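Local coordinates for 2,5-dihydroxypyridine 5,6-dioxygenase (Pseudomonas putida KT2440, PDB 7CUP), which catalyses the iron(II)-dependent ring cleavage of 2,5-dihydroxypyridine by dioxygen, between carbons 5 and 6, giving N-formylmaleamate in aerobic nicotinate degradation, at residues V57-F62 / D78-G83; S32-P37 / D99-L104; A90-D95 / L113-R118; T117-A122 / G185-W190; Q7-F12 / V40-E45. One frame throughout, in Å; residues are numbered along the deposited sequence.

Interaction 1 of 5, residues V57-F62 / D78-G83; sequences VELPAF and DTALTG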
# COMPACT_ATOMS: atom_id res chain seq x y z
N VAL A 57 9.20 5.63 17.45
CA VAL A 57 10.52 4.97 17.37
C VAL A 57 10.30 3.61 16.73
O VAL A 57 9.46 2.86 17.24
CB VAL A 57 11.16 4.83 18.76
CG1 VAL A 57 12.49 4.13 18.65
CG2 VAL A 57 11.30 6.20 19.40
N GLU A 58 10.98 3.36 15.61
CA GLU A 58 10.93 2.07 14.91
C GLU A 58 12.28 1.40 15.09
O GLU A 58 13.30 2.00 14.75
CB GLU A 58 10.56 2.22 13.43
CG GLU A 58 10.54 0.87 12.77
CD GLU A 58 9.76 0.76 11.47
OE1 GLU A 58 9.55 1.82 10.81
OE2 GLU A 58 9.39 -0.42 11.14
N LEU A 59 12.25 0.19 15.60
CA LEU A 59 13.44 -0.69 15.71
C LEU A 59 13.32 -1.79 14.66
O LEU A 59 12.24 -2.32 14.43
CB LEU A 59 13.47 -1.29 17.11
CG LEU A 59 13.60 -0.28 18.26
CD1 LEU A 59 13.75 -0.99 19.58
CD2 LEU A 59 14.77 0.64 18.03
N PRO A 60 14.44 -2.20 14.06
CA PRO A 60 14.51 -3.46 13.32
C PRO A 60 14.09 -4.63 14.22
O PRO A 60 14.46 -4.63 15.42
CB PRO A 60 16.01 -3.61 12.98
CG PRO A 60 16.59 -2.21 13.10
CD PRO A 60 15.75 -1.54 14.16
N ALA A 61 13.32 -5.56 13.66
CA ALA A 61 12.88 -6.79 14.34
C ALA A 61 14.11 -7.57 14.79
O ALA A 61 15.06 -7.73 13.97
CB ALA A 61 12.04 -7.62 13.42
N PHE A 62 14.07 -8.07 16.01
CA PHE A 62 15.12 -8.95 16.55
C PHE A 62 14.67 -10.39 16.35
O PHE A 62 13.54 -10.68 16.74
CB PHE A 62 15.40 -8.65 18.02
CG PHE A 62 16.63 -9.36 18.52
CD1 PHE A 62 17.90 -8.83 18.28
CD2 PHE A 62 16.54 -10.59 19.16
CE1 PHE A 62 19.03 -9.50 18.71
CE2 PHE A 62 17.69 -11.27 19.58
CZ PHE A 62 18.92 -10.72 19.37
N ASP A 78 17.65 -11.97 24.20
CA ASP A 78 17.99 -10.59 23.81
C ASP A 78 16.75 -10.02 23.13
O ASP A 78 15.81 -10.78 22.81
CB ASP A 78 19.25 -10.57 22.94
CG ASP A 78 20.49 -11.03 23.70
OD1 ASP A 78 20.40 -11.18 24.92
OD2 ASP A 78 21.51 -11.27 23.05
N THR A 79 16.73 -8.71 23.02
CA THR A 79 15.67 -7.93 22.34
C THR A 79 16.36 -6.91 21.44
O THR A 79 17.61 -6.85 21.41
CB THR A 79 14.72 -7.24 23.34
OG1 THR A 79 15.31 -6.06 23.89
CG2 THR A 79 14.29 -8.14 24.48
N ALA A 80 15.56 -6.08 20.78
CA ALA A 80 16.06 -5.07 19.84
C ALA A 80 16.80 -4.01 20.66
O ALA A 80 17.62 -3.30 20.09
CB ALA A 80 14.93 -4.53 19.02
N LEU A 81 16.61 -3.97 21.97
CA LEU A 81 17.34 -3.01 22.83
C LEU A 81 18.72 -3.52 23.21
O LEU A 81 19.54 -2.69 23.65
CB LEU A 81 16.52 -2.70 24.08
CG LEU A 81 15.35 -1.76 23.85
CD1 LEU A 81 14.75 -1.38 25.18
CD2 LEU A 81 15.77 -0.52 23.07
N THR A 82 18.99 -4.81 23.07
CA THR A 82 20.29 -5.36 23.56
C THR A 82 21.41 -4.66 22.78
O THR A 82 21.32 -4.68 21.56
CB THR A 82 20.39 -6.88 23.44
OG1 THR A 82 19.23 -7.39 24.12
CG2 THR A 82 21.67 -7.42 24.05
N GLY A 83 22.38 -4.06 23.48
CA GLY A 83 23.54 -3.38 22.88
C GLY A 83 23.13 -2.14 22.09
O GLY A 83 23.90 -1.73 21.20
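The Phe62 ring has the carbonyl oxygen of Thr79 over one face, 3.7 Å above the plane and displaced toward the rim. Asp78 approaches the ring obliquely: its CB comes within 3.6 Å of Phe62 CZ, and its carboxylate plane is turned 57° from that of the ring. His64 meets the same ring edge-to-face and also donates from NE2 to Asp78 O. Phe62 CG stands anti to the backbone N (chi1 -170°), which sends it toward the peptide of Thr79; the ring then lies beside Asp78 and Thr79, while CB packs on Ala80 CB.

Further back along 57-62, Leu59 CD1 rests on Ala80 CB at 3.8 Å and reaches Leu81 CD2 at 4.1 Å. Ala80 CB also lies 3.6 Å from Pro60 O.

Residues 79-82 form a type I turn in which Leu81 N donates to Thr79 OG1 (3.1 Å), an ST turn, and Thr79 N donates to Thr82 OG1 at 170°.

No hydrogen bond passes between the two segments. The loop beyond strand 53-58 and the loop before helix 85-92 therefore meet through methyl groups, one aromatic ring and carbonyl oxygens in van der Waals contact, while the turn carries its own bonds, including Thr82 N to Thr79 O.

Interaction 2 of 5, residues S32-P37 / D99-L104; sequences SHYSDP and DTMMLL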
# COMPACT_ATOMS: atom_id res chain seq x y z
N SER A 32 7.85 -1.89 15.34
CA SER A 32 8.73 -2.62 14.40
C SER A 32 7.91 -2.99 13.16
O SER A 32 6.77 -2.56 13.10
CB SER A 32 9.36 -3.83 15.09
OG SER A 32 10.40 -4.37 14.29
N HIS A 33 8.46 -3.72 12.19
CA HIS A 33 7.76 -3.92 10.89
C HIS A 33 6.46 -4.72 11.09
O HIS A 33 5.52 -4.53 10.33
CB HIS A 33 8.66 -4.61 9.87
CG HIS A 33 8.78 -6.08 10.10
ND1 HIS A 33 9.85 -6.62 10.79
CD2 HIS A 33 7.99 -7.11 9.74
CE1 HIS A 33 9.69 -7.94 10.85
NE2 HIS A 33 8.55 -8.26 10.23
N TYR A 34 6.36 -5.53 12.13
CA TYR A 34 5.20 -6.42 12.39
C TYR A 34 4.15 -5.75 13.28
O TYR A 34 3.14 -6.41 13.56
CB TYR A 34 5.72 -7.71 13.02
CG TYR A 34 6.55 -7.52 14.26
CD1 TYR A 34 5.94 -7.49 15.51
CD2 TYR A 34 7.94 -7.39 14.22
CE1 TYR A 34 6.68 -7.32 16.67
CE2 TYR A 34 8.69 -7.28 15.38
CZ TYR A 34 8.05 -7.20 16.60
OH TYR A 34 8.75 -7.06 17.77
N SER A 35 4.32 -4.49 13.68
CA SER A 35 3.35 -3.77 14.55
C SER A 35 2.09 -3.45 13.76
O SER A 35 2.21 -3.13 12.58
CB SER A 35 3.96 -2.51 15.10
OG SER A 35 5.04 -2.81 15.97
N ASP A 36 0.92 -3.52 14.39
CA ASP A 36 -0.37 -3.18 13.75
C ASP A 36 -0.40 -1.69 13.45
O ASP A 36 -0.34 -0.87 14.38
CB ASP A 36 -1.57 -3.58 14.60
CG ASP A 36 -2.88 -3.35 13.84
OD1 ASP A 36 -2.88 -2.58 12.84
OD2 ASP A 36 -3.88 -3.97 14.23
N PRO A 37 -0.42 -1.28 12.16
CA PRO A 37 -0.38 0.13 11.81
C PRO A 37 -1.59 0.92 12.33
O PRO A 37 -1.43 2.09 12.66
CB PRO A 37 -0.33 0.15 10.27
CG PRO A 37 -0.77 -1.22 9.86
CD PRO A 37 -0.30 -2.14 10.97
N ASP A 99 4.25 0.56 23.78
CA ASP A 99 4.99 -0.52 23.10
C ASP A 99 4.01 -1.34 22.26
O ASP A 99 3.18 -2.07 22.82
CB ASP A 99 5.77 -1.29 24.17
CG ASP A 99 6.50 -2.50 23.65
OD1 ASP A 99 6.54 -2.66 22.40
OD2 ASP A 99 6.96 -3.29 24.50
N THR A 100 4.12 -1.25 20.94
CA THR A 100 3.37 -2.08 19.96
C THR A 100 4.28 -3.13 19.34
O THR A 100 3.86 -3.72 18.33
CB THR A 100 2.77 -1.20 18.86
OG1 THR A 100 3.80 -0.67 18.01
CG2 THR A 100 1.98 -0.05 19.42
N MET A 101 5.45 -3.42 19.91
CA MET A 101 6.37 -4.45 19.34
C MET A 101 6.74 -5.54 20.36
O MET A 101 7.37 -6.52 19.92
CB MET A 101 7.65 -3.82 18.77
CG MET A 101 8.67 -3.41 19.79
SD MET A 101 10.22 -2.84 19.02
CE MET A 101 11.11 -4.37 18.86
N MET A 102 6.40 -5.37 21.65
CA MET A 102 6.53 -6.41 22.71
C MET A 102 8.00 -6.52 23.10
O MET A 102 8.61 -7.53 22.76
CB MET A 102 6.04 -7.77 22.22
CG MET A 102 4.80 -8.26 22.88
SD MET A 102 5.16 -8.91 24.50
CE MET A 102 5.73 -10.54 24.06
N LEU A 103 8.54 -5.47 23.71
CA LEU A 103 9.86 -5.49 24.35
C LEU A 103 9.74 -6.42 25.53
O LEU A 103 9.05 -6.05 26.49
CB LEU A 103 10.23 -4.10 24.88
CG LEU A 103 10.79 -3.10 23.89
CD1 LEU A 103 11.21 -1.87 24.66
CD2 LEU A 103 11.95 -3.67 23.09
N LEU A 104 10.39 -7.57 25.48
CA LEU A 104 10.34 -8.53 26.60
C LEU A 104 11.03 -7.90 27.81
O LEU A 104 11.91 -6.99 27.60
CB LEU A 104 10.99 -9.83 26.12
CG LEU A 104 10.17 -10.60 25.09
CD1 LEU A 104 10.77 -11.99 24.90
CD2 LEU A 104 8.70 -10.70 25.49
O HOH W 1 1.23 -4.18 17.20
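Two side-chain hydroxyls of 32-37 donate to consecutive carbonyls of 99-104. Tyr34 OH reaches Met101 O at 2.6 Å, in the carbonyl plane and on a lone pair, with that oxygen also lying at the edge of the phenol ring. Ser35 OG donates to Thr100 O at 2.8 Å but comes from above the carbonyl plane, 63° out of it. The same OG accepts from Ser32 N (3.0 Å, 172°), so the hydroxyl is used in both directions and ties the type I turn 32-35 to the facing loop. A water adds a third link, accepting from Asp36 N and donating to Thr100 O.

Within 99-104, the Asp99 carboxylate holds the loop in shape. OD1 accepts from Met101 N and Met102 N, both from one face of its plane, the former completing an Asx turn; OD2 takes Leu103 N on its syn lone pair.

The apolar part centres on Met101, whose CB lies 4.0 Å from Tyr34 CZ and 4.1 Å from Ser32 CB. With CG between the backbone N and the carbonyl carbon (chi1 77°), CG comes to 4.2 Å from Tyr34 OH. Thr100 OG1 and Ser32 OG bond outside the pair, to Leu30 O and Leu59 O.

Both loops follow the C-terminal ends of neighbouring parallel strands, 26-31 and 96-99, and each leads into a helix, with Asp36 as N-cap of helix 37-49. Such side-by-side strand-to-helix loops are characteristic of the C-terminal edge of a parallel alpha/beta sheet.

Interaction 3 of 5, residues A90-D95 / L113-R118; sequences ALEAAD and LKTGTR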
# COMPACT_ATOMS: atom_id res chain seq x y z
N ALA A 90 16.29 6.96 23.50
CA ALA A 90 15.22 7.60 22.71
C ALA A 90 13.88 7.33 23.39
O ALA A 90 13.00 8.21 23.39
CB ALA A 90 15.26 7.12 21.27
N LEU A 91 13.76 6.18 24.05
CA LEU A 91 12.55 5.82 24.83
C LEU A 91 12.59 6.47 26.22
O LEU A 91 11.55 6.95 26.66
CB LEU A 91 12.48 4.30 24.91
CG LEU A 91 12.37 3.59 23.56
CD1 LEU A 91 12.39 2.09 23.74
CD2 LEU A 91 11.10 4.00 22.82
N GLU A 92 13.76 6.49 26.87
CA GLU A 92 13.96 7.17 28.19
C GLU A 92 13.61 8.65 28.12
O GLU A 92 13.21 9.22 29.16
CB GLU A 92 15.40 6.99 28.65
CG GLU A 92 15.66 5.59 29.11
CD GLU A 92 17.08 5.34 29.56
OE1 GLU A 92 17.92 6.25 29.50
OE2 GLU A 92 17.33 4.22 29.98
N ALA A 93 13.76 9.26 26.95
CA ALA A 93 13.40 10.68 26.70
C ALA A 93 11.92 10.91 26.97
O ALA A 93 11.58 12.01 27.38
CB ALA A 93 13.75 11.09 25.29
N ALA A 94 11.06 9.91 26.72
CA ALA A 94 9.59 10.03 26.81
C ALA A 94 9.13 9.94 28.27
O ALA A 94 9.78 9.25 29.07
CB ALA A 94 8.94 8.95 25.98
N ASP A 95 7.96 10.50 28.58
CA ASP A 95 7.30 10.22 29.88
C ASP A 95 6.65 8.83 29.82
O ASP A 95 6.67 8.10 30.81
CB ASP A 95 6.31 11.32 30.23
CG ASP A 95 7.03 12.64 30.47
OD1 ASP A 95 7.78 12.72 31.47
OD2 ASP A 95 6.87 13.53 29.63
N LEU A 113 12.50 2.01 32.88
CA LEU A 113 11.52 2.21 34.00
C LEU A 113 12.18 2.91 35.21
O LEU A 113 11.57 3.80 35.84
CB LEU A 113 10.97 0.82 34.37
CG LEU A 113 10.16 0.11 33.28
CD1 LEU A 113 9.72 -1.26 33.75
CD2 LEU A 113 8.96 0.94 32.87
N LYS A 114 13.42 2.51 35.51
CA LYS A 114 14.27 3.10 36.57
C LYS A 114 14.46 4.61 36.31
O LYS A 114 14.58 5.35 37.27
CB LYS A 114 15.60 2.34 36.61
CG LYS A 114 16.41 2.48 37.89
CD LYS A 114 17.83 1.98 37.76
CE LYS A 114 18.67 2.29 38.98
NZ LYS A 114 19.97 2.90 38.61
N THR A 115 14.48 5.09 35.06
CA THR A 115 14.61 6.55 34.83
C THR A 115 13.33 7.28 35.25
O THR A 115 13.39 8.49 35.28
CB THR A 115 14.88 6.97 33.37
OG1 THR A 115 13.71 6.69 32.60
CG2 THR A 115 16.11 6.33 32.76
N GLY A 116 12.20 6.60 35.48
CA GLY A 116 10.90 7.27 35.71
C GLY A 116 9.92 7.13 34.53
O GLY A 116 8.69 7.26 34.73
N THR A 117 10.43 6.84 33.33
CA THR A 117 9.59 6.54 32.15
C THR A 117 8.61 5.41 32.47
O THR A 117 9.01 4.46 33.13
CB THR A 117 10.45 6.22 30.92
OG1 THR A 117 11.24 7.38 30.65
CG2 THR A 117 9.60 5.83 29.73
N ARG A 118 7.36 5.56 32.04
CA ARG A 118 6.27 4.55 32.15
C ARG A 118 6.11 3.81 30.81
O ARG A 118 6.32 4.41 29.75
CB ARG A 118 4.93 5.21 32.49
CG ARG A 118 5.05 6.41 33.39
CD ARG A 118 3.74 6.90 33.94
NE ARG A 118 2.86 7.68 33.07
CZ ARG A 118 3.07 8.94 32.68
NH1 ARG A 118 4.21 9.57 32.95
NH2 ARG A 118 2.14 9.56 31.98
O HOH W 2 7.04 8.91 33.71
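Arg118 N donates to Asp95 O at 2.9 Å in an almost straight bond (179°), the nitrogen tilted 25° from the carbonyl plane. One residue earlier on both sides, Thr117 OG1 donates to Ala94 O at 2.9 Å, nearly along the C=O axis. With OG1 anti to the carbonyl carbon (chi1 -61°), the hydroxyl is directed at Ala94 O, and Glu92 O also lies 3.1 Å from it.

A water joins the two segments beside these bonds, donating to Asp95 O and accepting from Arg118 NH1 at 3.0 Å. The Arg118 chain is bent at chi3; its NH1 lies 3.9 Å from Asp95 CB, yet the charged groups do not pair: Asp95 OD1 is 5.0 Å from NH1. Their partners lie elsewhere, Ser26 N for Asp95 OD2, and Ser19 O, Ala181 O and Gln25 OE1 for the guanidinium.

Looser contacts lie beside these bonds. Thr117 CG2 stands 3.8 Å from Leu91 O. Farther out, Glu92 crosses Thr115 at about a right angle, Thr115 CG2 lying 3.5 Å from Glu92 CD, while Glu92 OE2 is bonded to Gln88 NE2 and Thr115 OG1 to Ile112 O.

Gly116, with positive phi, takes the chain out of helix 107-114. Helices 85-92 and 107-114 here turn into the adjacent parallel strands 96-99 and 118-121, as successive helix-to-strand turns do in a parallel alpha/beta sheet.

Interaction 4 of 5, residues T117-A122 / G185-W190; sequences TRILLA and GRWDHW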
# COMPACT_ATOMS: atom_id res chain seq x y z
N THR A 117 10.43 6.84 33.33
CA THR A 117 9.59 6.54 32.15
C THR A 117 8.61 5.41 32.47
O THR A 117 9.01 4.46 33.13
CB THR A 117 10.45 6.22 30.92
OG1 THR A 117 11.24 7.38 30.65
CG2 THR A 117 9.60 5.83 29.73
N ARG A 118 7.36 5.56 32.04
CA ARG A 118 6.27 4.55 32.15
C ARG A 118 6.11 3.81 30.81
O ARG A 118 6.32 4.41 29.75
CB ARG A 118 4.93 5.21 32.49
CG ARG A 118 5.05 6.41 33.39
CD ARG A 118 3.74 6.90 33.94
NE ARG A 118 2.86 7.68 33.07
CZ ARG A 118 3.07 8.94 32.68
NH1 ARG A 118 4.21 9.57 32.95
NH2 ARG A 118 2.14 9.56 31.98
N ILE A 119 5.71 2.54 30.85
CA ILE A 119 5.58 1.73 29.60
C ILE A 119 4.22 1.05 29.61
O ILE A 119 3.95 0.27 30.58
CB ILE A 119 6.71 0.72 29.44
CG1 ILE A 119 8.09 1.40 29.51
CG2 ILE A 119 6.48 -0.06 28.15
CD1 ILE A 119 9.29 0.44 29.38
N LEU A 120 3.42 1.31 28.57
CA LEU A 120 2.14 0.60 28.32
C LEU A 120 2.31 -0.34 27.12
O LEU A 120 2.57 0.14 26.04
CB LEU A 120 1.03 1.61 28.05
CG LEU A 120 -0.35 0.99 27.84
CD1 LEU A 120 -0.80 0.24 29.08
CD2 LEU A 120 -1.36 2.05 27.46
N LEU A 121 2.20 -1.64 27.34
CA LEU A 121 2.21 -2.64 26.24
C LEU A 121 0.80 -2.70 25.65
O LEU A 121 -0.18 -2.67 26.43
CB LEU A 121 2.67 -4.00 26.78
CG LEU A 121 2.63 -5.12 25.75
CD1 LEU A 121 3.63 -4.88 24.64
CD2 LEU A 121 2.84 -6.47 26.40
N ALA A 122 0.68 -2.69 24.31
CA ALA A 122 -0.61 -2.69 23.59
C ALA A 122 -0.40 -3.42 22.26
O ALA A 122 0.02 -2.76 21.30
CB ALA A 122 -1.14 -1.28 23.36
N GLY A 185 7.86 4.98 36.32
CA GLY A 185 8.59 3.72 36.35
C GLY A 185 7.66 2.52 36.25
O GLY A 185 8.15 1.41 36.40
N ARG A 186 6.37 2.70 35.97
CA ARG A 186 5.42 1.56 35.96
C ARG A 186 5.36 0.94 34.56
O ARG A 186 5.28 1.69 33.57
CB ARG A 186 3.99 1.93 36.37
CG ARG A 186 3.07 0.72 36.44
CD ARG A 186 1.59 1.01 36.79
NE ARG A 186 0.85 -0.24 36.78
CZ ARG A 186 1.00 -1.20 37.68
NH1 ARG A 186 1.83 -1.04 38.70
NH2 ARG A 186 0.32 -2.33 37.57
N TRP A 187 5.36 -0.39 34.52
CA TRP A 187 5.06 -1.19 33.30
C TRP A 187 3.68 -1.79 33.52
O TRP A 187 3.38 -2.28 34.65
CB TRP A 187 6.14 -2.25 33.01
CG TRP A 187 5.87 -3.02 31.76
CD1 TRP A 187 6.38 -2.80 30.52
CD2 TRP A 187 5.01 -4.17 31.63
NE1 TRP A 187 5.89 -3.73 29.62
CE2 TRP A 187 5.05 -4.58 30.28
CE3 TRP A 187 4.26 -4.93 32.54
CZ2 TRP A 187 4.35 -5.69 29.81
CZ3 TRP A 187 3.54 -6.01 32.07
CH2 TRP A 187 3.59 -6.38 30.72
N ASP A 188 2.82 -1.72 32.51
CA ASP A 188 1.53 -2.45 32.52
C ASP A 188 1.13 -2.77 31.08
O ASP A 188 1.85 -2.37 30.14
CB ASP A 188 0.46 -1.68 33.29
CG ASP A 188 -0.57 -2.55 33.99
OD1 ASP A 188 -0.96 -3.60 33.41
OD2 ASP A 188 -1.02 -2.15 35.12
N HIS A 189 0.07 -3.57 30.94
CA HIS A 189 -0.32 -4.19 29.65
C HIS A 189 -1.81 -3.98 29.49
O HIS A 189 -2.55 -4.46 30.35
CB HIS A 189 0.00 -5.68 29.72
CG HIS A 189 -0.22 -6.43 28.44
ND1 HIS A 189 -0.04 -7.79 28.37
CD2 HIS A 189 -0.65 -6.03 27.23
CE1 HIS A 189 -0.29 -8.18 27.13
NE2 HIS A 189 -0.67 -7.13 26.43
N TRP A 190 -2.21 -3.21 28.48
CA TRP A 190 -3.61 -3.18 28.05
C TRP A 190 -3.82 -4.29 27.02
O TRP A 190 -3.23 -4.19 25.94
CB TRP A 190 -3.87 -1.80 27.49
CG TRP A 190 -5.19 -1.66 26.82
CD1 TRP A 190 -6.32 -2.43 26.94
CD2 TRP A 190 -5.49 -0.65 25.88
NE1 TRP A 190 -7.31 -1.92 26.14
CE2 TRP A 190 -6.82 -0.84 25.47
CE3 TRP A 190 -4.73 0.38 25.32
CZ2 TRP A 190 -7.44 0.01 24.56
CZ3 TRP A 190 -5.34 1.21 24.42
CH2 TRP A 190 -6.67 1.04 24.06
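Strands 118-121 and 187-189 are neighbours in the five-stranded parallel sheet, and the short segments run 16° apart with axes 4.7 Å from each other. Four backbone bonds set the register: Ile119 N to Arg186 O, Asp188 N to Ile119 O, Leu121 N to Asp188 O, and Trp190 N to Leu121 O, the last the most bent at 142°.

Ile119, Leu121, Trp187 and His189 share one face of the sheet. Leu121 and His189 lie side by side and point the same way, CG of each being anti to its backbone N, and chi2 of Leu121 (66°) helps set CD2 over the centre of the imidazole of His189. This methyl is 3.5 Å from the ring centroid, a CH-pi contact. It also touches the indole edge of Trp187 at CZ2 (3.8 Å), and Ile119 CG2 lies 3.6 Å from Trp187 CD1. An alanine in place of His189 would probably leave Leu121 CD2 without the ring face it covers and open a gap beside it.

Leu120 and Asp188 take the other face; Leu120 CD1 meets Trp190 CB at 4.0 Å. Arg186 grips Asp188 OD2 side-on through NE and NH2 (2.8 Å from NH2) in a salt bridge, while Asp188 OD1 accepts from His189 N; Tyr178 N and Gly179 N also bond to this carboxylate, donors that would probably stabilise its negative charge.

Strand 187-189 is outermost in the sheet within this chain. Helix 107-114 packs on Ile119 and Trp187, helix 5-18 on Leu120 and Trp190, and strand 175-177 touches Trp187, Asp188 and His189.

Interaction 5 of 5, residues Q7-F12 / V40-E45; sequences QLTQMF and VNAAME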
# COMPACT_ATOMS: atom_id res chain seq x y z
N GLN A 7 -13.09 4.81 16.71
CA GLN A 7 -13.30 4.17 18.03
C GLN A 7 -11.95 3.76 18.63
O GLN A 7 -11.81 3.95 19.84
CB GLN A 7 -14.26 2.98 17.98
CG GLN A 7 -14.57 2.42 19.37
CD GLN A 7 -15.63 1.35 19.35
OE1 GLN A 7 -16.62 1.44 18.62
NE2 GLN A 7 -15.41 0.30 20.14
N LEU A 8 -11.01 3.23 17.84
CA LEU A 8 -9.66 2.85 18.34
C LEU A 8 -8.92 4.08 18.91
O LEU A 8 -8.31 3.97 19.98
CB LEU A 8 -8.87 2.17 17.22
CG LEU A 8 -7.58 1.47 17.65
CD1 LEU A 8 -7.83 0.46 18.74
CD2 LEU A 8 -6.94 0.80 16.47
N THR A 9 -8.97 5.22 18.22
CA THR A 9 -8.36 6.48 18.69
C THR A 9 -9.02 6.87 20.02
O THR A 9 -8.29 7.19 20.95
CB THR A 9 -8.53 7.57 17.63
OG1 THR A 9 -7.76 7.10 16.54
CG2 THR A 9 -8.03 8.92 18.08
N GLN A 10 -10.34 6.83 20.12
CA GLN A 10 -11.05 7.19 21.39
C GLN A 10 -10.62 6.27 22.53
O GLN A 10 -10.48 6.76 23.67
CB GLN A 10 -12.57 7.12 21.31
CG GLN A 10 -13.17 8.40 20.78
CD GLN A 10 -14.62 8.18 20.43
OE1 GLN A 10 -15.33 7.45 21.12
NE2 GLN A 10 -15.05 8.80 19.33
N MET A 11 -10.46 4.98 22.24
CA MET A 11 -10.00 4.01 23.26
C MET A 11 -8.61 4.45 23.73
O MET A 11 -8.38 4.43 24.96
CB MET A 11 -9.95 2.57 22.74
CG MET A 11 -11.35 1.93 22.60
SD MET A 11 -11.41 0.61 21.37
CE MET A 11 -10.13 -0.48 21.99
N PHE A 12 -7.71 4.80 22.81
CA PHE A 12 -6.33 5.18 23.19
C PHE A 12 -6.36 6.51 23.97
O PHE A 12 -5.57 6.67 24.93
CB PHE A 12 -5.37 5.23 22.00
CG PHE A 12 -4.60 3.94 21.80
CD1 PHE A 12 -5.15 2.89 21.08
CD2 PHE A 12 -3.35 3.77 22.37
CE1 PHE A 12 -4.44 1.71 20.90
CE2 PHE A 12 -2.65 2.58 22.20
CZ PHE A 12 -3.18 1.56 21.46
N VAL A 40 -0.64 1.75 16.09
CA VAL A 40 0.38 2.84 16.01
C VAL A 40 -0.31 4.18 15.69
O VAL A 40 -0.06 5.17 16.41
CB VAL A 40 1.44 2.49 14.96
CG1 VAL A 40 2.38 3.64 14.69
CG2 VAL A 40 2.20 1.24 15.33
N ASN A 41 -1.14 4.23 14.65
CA ASN A 41 -1.79 5.51 14.20
C ASN A 41 -2.72 6.04 15.30
O ASN A 41 -2.62 7.23 15.61
CB ASN A 41 -2.55 5.38 12.88
CG ASN A 41 -1.62 5.13 11.71
OD1 ASN A 41 -0.40 5.41 11.79
ND2 ASN A 41 -2.18 4.58 10.63
N ALA A 42 -3.53 5.17 15.90
CA ALA A 42 -4.48 5.54 16.98
C ALA A 42 -3.73 6.09 18.22
O ALA A 42 -4.24 7.06 18.84
CB ALA A 42 -5.34 4.38 17.35
N ALA A 43 -2.61 5.48 18.58
CA ALA A 43 -1.74 5.91 19.70
C ALA A 43 -1.15 7.29 19.38
O ALA A 43 -1.20 8.18 20.25
CB ALA A 43 -0.69 4.86 19.96
N MET A 44 -0.64 7.50 18.17
CA MET A 44 -0.04 8.79 17.75
C MET A 44 -1.13 9.88 17.77
O MET A 44 -0.89 10.93 18.37
CB MET A 44 0.58 8.69 16.35
CG MET A 44 1.84 7.81 16.27
SD MET A 44 3.31 8.57 16.99
CE MET A 44 3.86 9.65 15.67
N GLU A 45 -2.30 9.59 17.19
CA GLU A 45 -3.46 10.52 17.07
C GLU A 45 -3.98 10.85 18.47
O GLU A 45 -4.09 12.01 18.78
CB GLU A 45 -4.55 9.97 16.15
CG GLU A 45 -4.19 10.09 14.67
CD GLU A 45 -3.52 11.42 14.29
OE1 GLU A 45 -2.27 11.43 13.99
OE2 GLU A 45 -4.24 12.45 14.33
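Phe12 CB lies 3.8 Å from Ala42 O, and the ring beyond it meets Ala42 and Ala43. CG lies 4.1 Å from Ala43 N, which stands over one ring face, offset toward the rim. The ring's two sides then part: CD1, placed by a chi2 of 85°, meets Ala42 CB at 4.0 Å, whereas CD2 and, farther out, CE2 rest on Ala43 CB, the latter at 3.7 Å. At the far end, CE1 touches the Trp190 ring and CZ meets Ala122 CB. An alanine in place of Phe12 would probably open a gap beside Ala42 CB and Ala43 CB and leave both methyls without the ring they touch.

Ala42 CB also takes Leu8 CG at 3.7 Å and Thr9 OG1 at 3.7 Å, so one methyl is touched by three residues of 7-12. Thr9 OG1 is bonded to Asn5 O within its own helix; its CG2, anti to the backbone N, packs on Glu45 CB. No hydrogen bond links the segments, and the small Ala42 is consistent with their close approach: Thr9 and Ala42 CA atoms are 4.3 Å apart, and the axes of the two short segments pass 8.1 Å apart at a crossing angle of -53°.

Helix 37-49 in turn lays Ala43 and Met44 on Val29 of strand 26-31. Helix 5-18 presents Phe12 to Trp190 just past strand 187-189, and Met11 to helix 126-131.

Interactions 1 to 4 gather round the parallel sheet ordered 53-58, 26-31, 96-99, 118-121, 187-189, and interaction 5 joins two helices that pack against it. Interactions 3 and 4 share Thr117 and Arg118, their centres about 10 Å apart, as are those of interactions 1 and 2, which meet through Leu59 O and Ser32 OG. Interaction 2 touches interaction 4 where Asp99 pairs with Leu120 and Ala122. Interactions 1 and 5 are about 24 Å apart between centres, without touching. Along the chain interaction 5 crosses interaction 2, and interaction 2 crosses interaction 3, interlocking this region. Interaction 4 has a side chain, that of Trp187, about 10 Å from the iron, beyond direct ligation.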